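Local coordinates for Maltose/maltodextrin transport permease homologue (Bdellovibrio bacteriovorus HD100, PDB 6FFL), which binds maltotriose as the MalE domain that is fused to the membrane subunit MalF of a maltose/maltodextrin ABC transporter, at residues Ala177-Asp182 and Pro345-Val350; Phe166-Ile171 and Ser264-Thr269; Val184-Asn189 and Ile377-Gln382; Thr191-Thr196 and Ala370-Ala375. All coordinates share one frame; numbering follows the deposited sequence.

Contact 1: residues Ala177-Asp182 and Pro345-Val350; sequences AFLKAD and PEVRAV. With GLC (alpha-D-glucopyranose), chain B.
Phe178 and Leu179 reach across to two valines on the same flank of helix 346-362. The long axis of the Phe178 side chain runs obliquely to that of Val350, and the methyl CG1 of Val350 stands at a slant to the ring, 3.7 Å from CD1 of Phe178. That ring carbon is brought there because CG of Phe178 sits between the backbone N and the carbonyl carbon (chi1 64°). Leu179 meets Val347 almost at right angles, methyl against methyl, with Leu179 CD2 3.7 Å from Val347 CG2. Its other branch makes a looser contact: Leu179 CD1 lies 4.3 Å from Val350 CG2. No hydrogen bond joins the two segments.

Arg348 lies between the two valines in sequence but serves the sugar. Bent at chi2 and chi3, its chain presents the guanidinium edge to a glucose whose O3 and O4 both accept. Arg348 NH2 donates to glucose O4 over 2.9 Å (158°). Arg348 NH1 donates to glucose O3 over 3.1 Å, and a weak bond from NH1 also reaches O4. Asp352 forms a salt bridge with NH2 and helps to fix the rotation of the group.

The helix thus divides its chemistry: its valines give purely apolar cover to the loop, while the buried arginine, probably charge-balanced by Asp352, reads two neighbouring sugar oxygens, O3 and O4.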
# COMPACT_ATOMS: atom_id res chain seq x y z
N ALA A 177 -13.10 -10.78 -9.02
CA ALA A 177 -12.58 -9.59 -8.35
C ALA A 177 -13.54 -9.14 -7.25
O ALA A 177 -14.73 -9.47 -7.25
CB ALA A 177 -12.39 -8.46 -9.36
N PHE A 178 -13.02 -8.36 -6.29
CA PHE A 178 -13.87 -7.96 -5.17
C PHE A 178 -14.74 -6.75 -5.47
O PHE A 178 -15.59 -6.40 -4.65
CB PHE A 178 -13.03 -7.71 -3.90
CG PHE A 178 -12.05 -6.55 -4.00
CD1 PHE A 178 -12.48 -5.25 -3.79
CD2 PHE A 178 -10.70 -6.78 -4.22
CE1 PHE A 178 -11.59 -4.18 -3.85
CE2 PHE A 178 -9.79 -5.71 -4.28
CZ PHE A 178 -10.24 -4.41 -4.10
N LEU A 179 -14.54 -6.11 -6.61
CA LEU A 179 -15.38 -5.02 -7.07
C LEU A 179 -15.84 -5.36 -8.48
O LEU A 179 -15.05 -5.85 -9.29
CB LEU A 179 -14.58 -3.70 -7.07
CG LEU A 179 -15.19 -2.32 -6.94
CD1 LEU A 179 -16.11 -2.22 -5.73
CD2 LEU A 179 -14.05 -1.30 -6.85
N LYS A 180 -17.12 -5.14 -8.76
CA LYS A 180 -17.62 -5.43 -10.10
C LYS A 180 -17.03 -4.44 -11.11
O LYS A 180 -16.33 -3.49 -10.76
CB LYS A 180 -19.14 -5.38 -10.13
CG LYS A 180 -19.81 -6.56 -9.46
CD LYS A 180 -21.31 -6.45 -9.57
CE LYS A 180 -21.98 -7.74 -9.13
NZ LYS A 180 -23.46 -7.70 -9.32
N ALA A 181 -17.33 -4.68 -12.39
CA ALA A 181 -16.72 -3.90 -13.46
C ALA A 181 -17.09 -2.43 -13.37
O ALA A 181 -16.30 -1.57 -13.78
CB ALA A 181 -17.13 -4.46 -14.82
N ASP A 182 -18.27 -2.12 -12.83
CA ASP A 182 -18.69 -0.72 -12.73
C ASP A 182 -17.84 0.06 -11.74
O ASP A 182 -17.98 1.29 -11.66
CB ASP A 182 -20.17 -0.64 -12.35
CG ASP A 182 -20.51 -1.32 -11.02
OD1 ASP A 182 -19.60 -1.65 -10.24
OD2 ASP A 182 -21.72 -1.52 -10.76
N PRO A 345 -15.42 6.03 -3.63
CA PRO A 345 -15.66 5.94 -2.18
C PRO A 345 -16.23 4.60 -1.77
O PRO A 345 -16.06 4.19 -0.61
CB PRO A 345 -16.64 7.10 -1.91
CG PRO A 345 -17.23 7.43 -3.23
CD PRO A 345 -16.19 7.12 -4.26
N GLU A 346 -16.88 3.88 -2.69
CA GLU A 346 -17.42 2.57 -2.38
C GLU A 346 -16.33 1.61 -1.90
O GLU A 346 -16.61 0.70 -1.12
CB GLU A 346 -18.13 1.99 -3.61
CG GLU A 346 -19.49 2.64 -3.92
CD GLU A 346 -19.42 3.95 -4.70
OE1 GLU A 346 -18.32 4.47 -4.98
OE2 GLU A 346 -20.50 4.48 -5.04
N VAL A 347 -15.09 1.81 -2.36
CA VAL A 347 -13.99 0.92 -1.98
C VAL A 347 -13.74 0.99 -0.48
O VAL A 347 -13.35 -0.01 0.15
CB VAL A 347 -12.72 1.26 -2.78
CG1 VAL A 347 -11.53 0.43 -2.32
CG2 VAL A 347 -12.96 1.05 -4.25
N ARG A 348 -13.96 2.15 0.12
CA ARG A 348 -13.80 2.32 1.56
C ARG A 348 -14.73 1.38 2.32
O ARG A 348 -14.32 0.74 3.30
CB ARG A 348 -14.08 3.78 1.93
CG ARG A 348 -14.11 4.06 3.40
CD ARG A 348 -12.71 4.20 3.95
NE ARG A 348 -12.23 2.98 4.59
CZ ARG A 348 -11.05 2.42 4.32
NH1 ARG A 348 -10.25 2.95 3.41
NH2 ARG A 348 -10.67 1.34 4.99
N ALA A 349 -15.99 1.28 1.89
CA ALA A 349 -16.92 0.35 2.50
C ALA A 349 -16.46 -1.09 2.35
O ALA A 349 -16.62 -1.91 3.26
CB ALA A 349 -18.32 0.52 1.89
N VAL A 350 -15.88 -1.42 1.19
CA VAL A 350 -15.38 -2.77 0.96
C VAL A 350 -14.25 -3.09 1.93
O VAL A 350 -14.25 -4.14 2.58
CB VAL A 350 -14.94 -2.96 -0.50
CG1 VAL A 350 -14.21 -4.30 -0.65
CG2 VAL A 350 -16.16 -2.93 -1.44
C1 GLC B . -4.78 -0.00 1.72
C2 GLC B . -5.70 1.17 1.38
C3 GLC B . -6.48 1.59 2.63
C4 GLC B . -7.25 0.41 3.18
C5 GLC B . -6.29 -0.76 3.46
C6 GLC B . -7.08 -2.02 3.82
O2 GLC B . -4.94 2.28 0.84
O3 GLC B . -7.41 2.64 2.29
O4 GLC B . -7.90 0.80 4.40
O5 GLC B . -5.57 -1.07 2.27
O6 GLC B . -6.23 -3.06 4.34

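Contact 2: residues Phe166-Ile171 and Ser264-Thr269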
# COMPACT_ATOMS: atom_id res chain seq x y z
N PHE A 166 -3.67 -7.10 2.38
CA PHE A 166 -2.71 -8.19 2.26
C PHE A 166 -3.35 -9.50 1.82
O PHE A 166 -2.63 -10.38 1.32
CB PHE A 166 -1.97 -8.35 3.58
CG PHE A 166 -1.01 -7.22 3.87
CD1 PHE A 166 -1.47 -5.99 4.34
CD2 PHE A 166 0.35 -7.38 3.66
CE1 PHE A 166 -0.59 -4.95 4.60
CE2 PHE A 166 1.25 -6.34 3.92
CZ PHE A 166 0.77 -5.13 4.39
N PHE A 167 -4.67 -9.68 1.96
CA PHE A 167 -5.27 -10.86 1.33
C PHE A 167 -6.01 -10.54 0.04
O PHE A 167 -6.36 -11.46 -0.70
CB PHE A 167 -6.16 -11.65 2.32
CG PHE A 167 -7.39 -10.93 2.83
CD1 PHE A 167 -8.51 -10.76 2.02
CD2 PHE A 167 -7.45 -10.51 4.15
CE1 PHE A 167 -9.66 -10.14 2.52
CE2 PHE A 167 -8.58 -9.88 4.66
CZ PHE A 167 -9.69 -9.69 3.83
N ALA A 168 -6.21 -9.26 -0.28
CA ALA A 168 -6.82 -8.87 -1.55
C ALA A 168 -6.20 -9.49 -2.79
O ALA A 168 -6.96 -9.84 -3.72
CB ALA A 168 -6.79 -7.34 -1.67
N PRO A 169 -4.87 -9.66 -2.91
CA PRO A 169 -4.35 -10.22 -4.16
C PRO A 169 -4.86 -11.62 -4.44
O PRO A 169 -4.95 -12.01 -5.61
CB PRO A 169 -2.82 -10.21 -3.94
CG PRO A 169 -2.59 -9.16 -2.90
CD PRO A 169 -3.78 -9.29 -1.99
N PHE A 170 -5.19 -12.39 -3.41
CA PHE A 170 -5.63 -13.77 -3.63
C PHE A 170 -7.04 -13.87 -4.16
O PHE A 170 -7.39 -14.87 -4.80
CB PHE A 170 -5.54 -14.58 -2.33
CG PHE A 170 -4.15 -14.62 -1.75
CD1 PHE A 170 -3.15 -15.39 -2.33
CD2 PHE A 170 -3.85 -13.87 -0.63
CE1 PHE A 170 -1.86 -15.40 -1.81
CE2 PHE A 170 -2.57 -13.88 -0.10
CZ PHE A 170 -1.58 -14.65 -0.69
N ILE A 171 -7.87 -12.86 -3.91
CA ILE A 171 -9.28 -12.96 -4.26
C ILE A 171 -9.45 -13.26 -5.75
O ILE A 171 -10.09 -14.27 -6.08
CB ILE A 171 -10.06 -11.71 -3.82
CG1 ILE A 171 -9.97 -11.56 -2.30
CG2 ILE A 171 -11.51 -11.81 -4.28
CD1 ILE A 171 -10.47 -10.19 -1.77
N SER A 264 -3.14 -11.11 -7.64
CA SER A 264 -3.03 -9.86 -8.37
C SER A 264 -2.86 -8.71 -7.39
O SER A 264 -3.84 -8.29 -6.76
CB SER A 264 -4.28 -9.65 -9.24
OG SER A 264 -4.12 -8.54 -10.10
N PRO A 265 -1.66 -8.17 -7.22
CA PRO A 265 -1.49 -7.03 -6.31
C PRO A 265 -2.22 -5.81 -6.85
O PRO A 265 -2.42 -5.66 -8.05
CB PRO A 265 0.03 -6.80 -6.31
CG PRO A 265 0.49 -7.33 -7.61
CD PRO A 265 -0.43 -8.48 -7.97
N LEU A 266 -2.67 -4.95 -5.93
CA LEU A 266 -3.23 -3.67 -6.33
C LEU A 266 -2.09 -2.68 -6.59
O LEU A 266 -1.24 -2.48 -5.72
CB LEU A 266 -4.17 -3.13 -5.25
CG LEU A 266 -5.43 -4.00 -5.16
CD1 LEU A 266 -6.18 -3.72 -3.87
CD2 LEU A 266 -6.33 -3.77 -6.38
N VAL A 267 -2.07 -2.09 -7.77
CA VAL A 267 -0.99 -1.21 -8.20
C VAL A 267 -1.52 0.20 -8.24
O VAL A 267 -2.63 0.44 -8.75
CB VAL A 267 -0.43 -1.64 -9.57
CG1 VAL A 267 0.68 -0.69 -10.03
CG2 VAL A 267 0.11 -3.08 -9.48
N GLY A 268 -0.76 1.14 -7.70
CA GLY A 268 -1.23 2.51 -7.69
C GLY A 268 -0.18 3.50 -7.25
O GLY A 268 0.96 3.45 -7.72
N THR A 269 -0.54 4.40 -6.35
CA THR A 269 0.39 5.42 -5.89
C THR A 269 0.04 5.82 -4.47
O THR A 269 -1.01 5.44 -3.93
CB THR A 269 0.38 6.65 -6.83
OG1 THR A 269 1.53 7.47 -6.56
CG2 THR A 269 -0.89 7.49 -6.63
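Pro169 and Ser264 form the tight part of this contact, their CA atoms only 4.4 Å apart. The amide of Ser264 donates to Pro169 O over 2.9 Å (154°), arriving at an angle of 122° at the oxygen and tilted out of the carbonyl plane. In return, CA of Pro169 makes a CA-H...O contact with Ser264 O at 3.3 Å. The pyrrolidine ring of Pro169 continues the cover: its CB is 3.6 Å from Ser264 O, and its CG reaches 4.2 Å from CA of Pro265. The two backbones are therefore pressed together at one peptide. A single backbone bond joins the segments, and Pro265, the next residue, has no N-H to offer.

The looser side lies at Ala168 and Leu266, where the methyl CB of Ala168 stops 4.3 Å from Leu266 CD1. This is not a solvent side, since both residues are buried and Trp351 of helix 346-362 packs against each of them. Strand 266-274 begins at Leu266; Pro265, just before it, and Val267 are both bonded through their backbones to Thr339. Ser264 OG turns to Val337 O.

Here the chain passes from the four-stranded sheet of one lobe to the larger sheet of the other, beside the turn that follows Phe166, a residue of the sugar pocket. A single backbone hydrogen bond, supplemented by a CA-H...O contact and flanked by the ring of Pro169, implies attachment that relies on main-chain position and little on side-chain polarity.

Contact 3: residues Val184-Asn189 and Ile377-Gln382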
# COMPACT_ATOMS: atom_id res chain seq x y z
N VAL A 184 -18.07 0.24 -8.57
CA VAL A 184 -18.79 0.72 -7.39
C VAL A 184 -19.59 -0.36 -6.68
O VAL A 184 -19.97 -0.16 -5.52
CB VAL A 184 -19.71 1.90 -7.75
CG1 VAL A 184 -18.91 3.09 -8.26
CG2 VAL A 184 -20.77 1.47 -8.76
N THR A 185 -19.89 -1.50 -7.31
CA THR A 185 -20.69 -2.52 -6.65
C THR A 185 -19.78 -3.55 -6.00
O THR A 185 -18.99 -4.20 -6.70
CB THR A 185 -21.62 -3.20 -7.65
OG1 THR A 185 -22.44 -2.20 -8.28
CG2 THR A 185 -22.51 -4.21 -6.94
N PRO A 186 -19.86 -3.74 -4.68
CA PRO A 186 -19.07 -4.80 -4.04
C PRO A 186 -19.43 -6.16 -4.60
O PRO A 186 -20.59 -6.42 -4.95
CB PRO A 186 -19.47 -4.69 -2.56
CG PRO A 186 -19.97 -3.29 -2.40
CD PRO A 186 -20.64 -2.96 -3.71
N ASN A 187 -18.43 -7.03 -4.70
CA ASN A 187 -18.60 -8.40 -5.16
C ASN A 187 -17.89 -9.30 -4.16
O ASN A 187 -16.86 -9.91 -4.47
CB ASN A 187 -18.04 -8.58 -6.57
CG ASN A 187 -18.48 -9.88 -7.22
OD1 ASN A 187 -19.61 -10.32 -7.04
ND2 ASN A 187 -17.59 -10.50 -7.97
N LEU A 188 -18.44 -9.39 -2.95
CA LEU A 188 -17.79 -10.10 -1.85
C LEU A 188 -18.45 -11.43 -1.50
O LEU A 188 -17.78 -12.29 -0.92
CB LEU A 188 -17.76 -9.22 -0.59
CG LEU A 188 -17.23 -7.80 -0.80
CD1 LEU A 188 -17.27 -7.01 0.52
CD2 LEU A 188 -15.81 -7.86 -1.38
N ASN A 189 -19.73 -11.62 -1.83
CA ASN A 189 -20.40 -12.89 -1.51
C ASN A 189 -20.10 -13.91 -2.61
O ASN A 189 -20.96 -14.32 -3.39
CB ASN A 189 -21.90 -12.68 -1.34
CG ASN A 189 -22.60 -13.95 -0.87
OD1 ASN A 189 -21.96 -14.87 -0.35
ND2 ASN A 189 -23.92 -14.02 -1.06
N ILE A 377 -23.19 -7.91 2.69
CA ILE A 377 -24.33 -7.20 3.26
C ILE A 377 -23.87 -5.93 3.96
O ILE A 377 -24.47 -4.86 3.78
CB ILE A 377 -25.12 -8.12 4.23
CG1 ILE A 377 -25.80 -9.25 3.45
CG2 ILE A 377 -26.18 -7.30 5.01
CD1 ILE A 377 -26.16 -10.46 4.33
N THR A 378 -22.80 -6.03 4.75
CA THR A 378 -22.31 -4.88 5.50
C THR A 378 -21.77 -3.80 4.58
O THR A 378 -22.00 -2.60 4.81
CB THR A 378 -21.24 -5.34 6.50
OG1 THR A 378 -21.86 -6.17 7.49
CG2 THR A 378 -20.57 -4.16 7.17
N ALA A 379 -21.07 -4.19 3.51
CA ALA A 379 -20.55 -3.22 2.56
C ALA A 379 -21.68 -2.46 1.88
O ALA A 379 -21.63 -1.23 1.75
CB ALA A 379 -19.68 -3.90 1.50
N GLU A 380 -22.72 -3.18 1.46
CA GLU A 380 -23.86 -2.53 0.82
C GLU A 380 -24.55 -1.59 1.79
O GLU A 380 -24.97 -0.49 1.41
CB GLU A 380 -24.85 -3.57 0.29
CG GLU A 380 -24.37 -4.31 -0.96
CD GLU A 380 -25.27 -5.49 -1.32
OE1 GLU A 380 -26.11 -5.87 -0.47
OE2 GLU A 380 -25.15 -6.03 -2.44
N GLN A 381 -24.68 -1.99 3.06
CA GLN A 381 -25.28 -1.10 4.05
C GLN A 381 -24.44 0.16 4.26
O GLN A 381 -24.98 1.27 4.31
CB GLN A 381 -25.49 -1.83 5.38
CG GLN A 381 -26.16 -0.96 6.45
CD GLN A 381 -27.57 -0.51 6.07
OE1 GLN A 381 -28.37 -1.29 5.55
NE2 GLN A 381 -27.87 0.76 6.33
N GLN A 382 -23.12 0.01 4.36
CA GLN A 382 -22.26 1.18 4.54
C GLN A 382 -22.36 2.12 3.35
O GLN A 382 -22.35 3.35 3.51
CB GLN A 382 -20.81 0.76 4.79
CG GLN A 382 -19.84 1.90 5.17
CD GLN A 382 -18.45 1.40 5.58
OE1 GLN A 382 -18.29 0.24 5.96
NE2 GLN A 382 -17.43 2.28 5.51
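Pro186 O accepts a hydrogen bond from NE2 of Gln376, the residue of helix 368-384 just before the segment that Pro186 faces, and Leu188 N donates to OE1 of the same side-chain amide. Glu380 OE2 also bonds Gln376 NE2 and so probably helps to hold the amide.

Apart from these bonds, the contacts within 4.5 Å between residues 184-189 and 377-382 are apolar and converge on the methyl of Ala379. The ring of Pro186 approaches it with two carbons, CG at 4.0 Å and CB at 4.1 Å from Ala379 CB. Leu188 comes in with one branch, its CD1 lying 4.1 Å from the same Ala379 CB. With CG anti to the carbonyl carbon (chi1 -50°), the isobutyl group of Leu188 swings to the side of its backbone N and extends toward the helix. The residue between them, Asn187, turns the other way and uses ND2 to bond Ala177 O within the loop. Across the interface the CA atoms of Pro186 and Ala379 stand 6.9 Å apart. Glu380 also loses some surface to the loop, its side chain coming near without touching.

The contact centre is about 22 Å from the centre of the chain. An irregular, proline-containing loop is here laid over one of the C-terminal helices, which pack on one lobe of the two-lobed periplasmic binding protein fold.

Contact 4: residues Thr191-Thr196 and Ala370-Ala375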
# COMPACT_ATOMS: atom_id res chain seq x y z
N THR A 191 -17.46 -17.33 -4.07
CA THR A 191 -16.57 -18.44 -3.75
C THR A 191 -15.14 -17.95 -3.60
O THR A 191 -14.39 -18.42 -2.73
CB THR A 191 -16.67 -19.52 -4.83
OG1 THR A 191 -18.00 -20.04 -4.87
CG2 THR A 191 -15.71 -20.66 -4.53
N ALA A 192 -14.75 -16.98 -4.43
CA ALA A 192 -13.37 -16.48 -4.40
C ALA A 192 -13.01 -15.93 -3.03
O ALA A 192 -11.94 -16.22 -2.49
CB ALA A 192 -13.19 -15.41 -5.48
N LEU A 193 -13.89 -15.12 -2.43
CA LEU A 193 -13.56 -14.59 -1.11
C LEU A 193 -13.58 -15.70 -0.06
O LEU A 193 -12.70 -15.74 0.81
CB LEU A 193 -14.51 -13.46 -0.72
CG LEU A 193 -14.15 -12.80 0.61
CD1 LEU A 193 -12.73 -12.19 0.60
CD2 LEU A 193 -15.21 -11.75 1.01
N LYS A 194 -14.57 -16.59 -0.10
CA LYS A 194 -14.57 -17.72 0.83
C LYS A 194 -13.28 -18.51 0.71
O LYS A 194 -12.65 -18.86 1.72
CB LYS A 194 -15.78 -18.62 0.56
CG LYS A 194 -15.84 -19.87 1.45
CD LYS A 194 -16.84 -20.87 0.90
CE LYS A 194 -16.43 -21.33 -0.49
NZ LYS A 194 -15.82 -22.69 -0.48
N ASP A 195 -12.84 -18.79 -0.53
CA ASP A 195 -11.63 -19.58 -0.75
C ASP A 195 -10.39 -18.84 -0.25
O ASP A 195 -9.45 -19.46 0.25
CB ASP A 195 -11.49 -19.91 -2.24
CG ASP A 195 -12.42 -21.04 -2.70
OD1 ASP A 195 -13.06 -21.70 -1.85
OD2 ASP A 195 -12.51 -21.26 -3.92
N THR A 196 -10.37 -17.51 -0.40
CA THR A 196 -9.27 -16.71 0.13
C THR A 196 -9.21 -16.80 1.64
O THR A 196 -8.13 -17.00 2.22
CB THR A 196 -9.45 -15.24 -0.30
OG1 THR A 196 -9.37 -15.15 -1.73
CG2 THR A 196 -8.36 -14.38 0.30
N ALA A 370 -20.09 -17.78 5.71
CA ALA A 370 -20.93 -16.78 6.37
C ALA A 370 -20.27 -15.41 6.37
O ALA A 370 -20.93 -14.38 6.20
CB ALA A 370 -21.25 -17.24 7.80
N ALA A 371 -18.94 -15.38 6.55
CA ALA A 371 -18.24 -14.10 6.57
C ALA A 371 -18.27 -13.40 5.22
O ALA A 371 -18.40 -12.17 5.15
CB ALA A 371 -16.80 -14.32 7.02
N ALA A 372 -18.13 -14.16 4.12
CA ALA A 372 -18.24 -13.55 2.80
C ALA A 372 -19.64 -13.00 2.57
O ALA A 372 -19.81 -11.90 2.02
CB ALA A 372 -17.89 -14.57 1.71
N GLU A 373 -20.67 -13.75 2.99
CA GLU A 373 -22.04 -13.26 2.85
C GLU A 373 -22.23 -11.97 3.63
O GLU A 373 -22.80 -11.00 3.12
CB GLU A 373 -23.03 -14.32 3.34
CG GLU A 373 -23.08 -15.60 2.49
CD GLU A 373 -23.66 -16.81 3.22
OE1 GLU A 373 -23.75 -17.89 2.60
OE2 GLU A 373 -24.03 -16.69 4.42
N GLN A 374 -21.75 -11.92 4.88
CA GLN A 374 -21.94 -10.73 5.70
C GLN A 374 -21.01 -9.59 5.30
O GLN A 374 -21.33 -8.43 5.58
CB GLN A 374 -21.77 -11.08 7.18
CG GLN A 374 -23.00 -11.77 7.75
CD GLN A 374 -22.71 -12.62 8.98
OE1 GLN A 374 -22.12 -12.15 9.95
NE2 GLN A 374 -23.14 -13.87 8.93
N ALA A 375 -19.87 -9.89 4.67
CA ALA A 375 -19.05 -8.83 4.09
C ALA A 375 -19.83 -8.08 3.02
O ALA A 375 -19.83 -6.84 2.98
CB ALA A 375 -17.75 -9.39 3.52
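Leu193 of helix 191-205 packs against Ala372 and Ala375 of helix 368-384, a helix-helix crossing within one lobe of the periplasmic binding protein fold. The short segments pass with their axes 8.9 Å apart and their N-to-C directions at 129°, a steep crossing nearer to perpendicular than to antiparallel.

Apolar contacts carry the crossing. One methyl of Leu193 does the work: CD2 lies 4.0 Å from Ala372 CB and 4.3 Å from Ala375 CB, so it rests against two alanines one turn apart. Having CG anti to the backbone N (chi1 -176°) directs the branch at that surface. Ile171 and Leu354 also touch Leu193, joining two further helices to the cluster. Backbone takes part as well, for the methyl of Ala372 comes 4.3 Å from Lys194 N.

No hydrogen bond or salt bridge joins the two segments; those of 191-196 lie along its own helix. The aliphatic chain of Lys194 starts beside the other helix, but its ammonium end leads away to a salt bridge with its neighbour, NZ meeting Asp195 OD1 at 3.2 Å nearly along the C-O bond. On the buried flank Thr196 folds its hydroxyl back on the preceding turn. Ala192 O there accepts twice, from Thr196 N and, on the opposite face of its carbonyl plane, from Thr196 OG1 at 2.9 Å.

Contact 2 lies deepest, about 9 Å from the centre of the chain, contact 1 is intermediate at 17 Å, and contacts 3 and 4 lie about 22 Å out, although the touching residues are mostly buried throughout. Only contact 2 has a hydrogen bond across its segments; the others meet through apolar carbons, contact 1 adding polar recognition of the sugar. Contacts 3 and 4 share helix 368-384, and the loop between helices 170-173 and 191-205 supplies both contact 1 and contact 3. Phe178 connects the inner pair, its CZ lying 4.1 Å from Leu266 CD1, while Leu188 spans the outer pair.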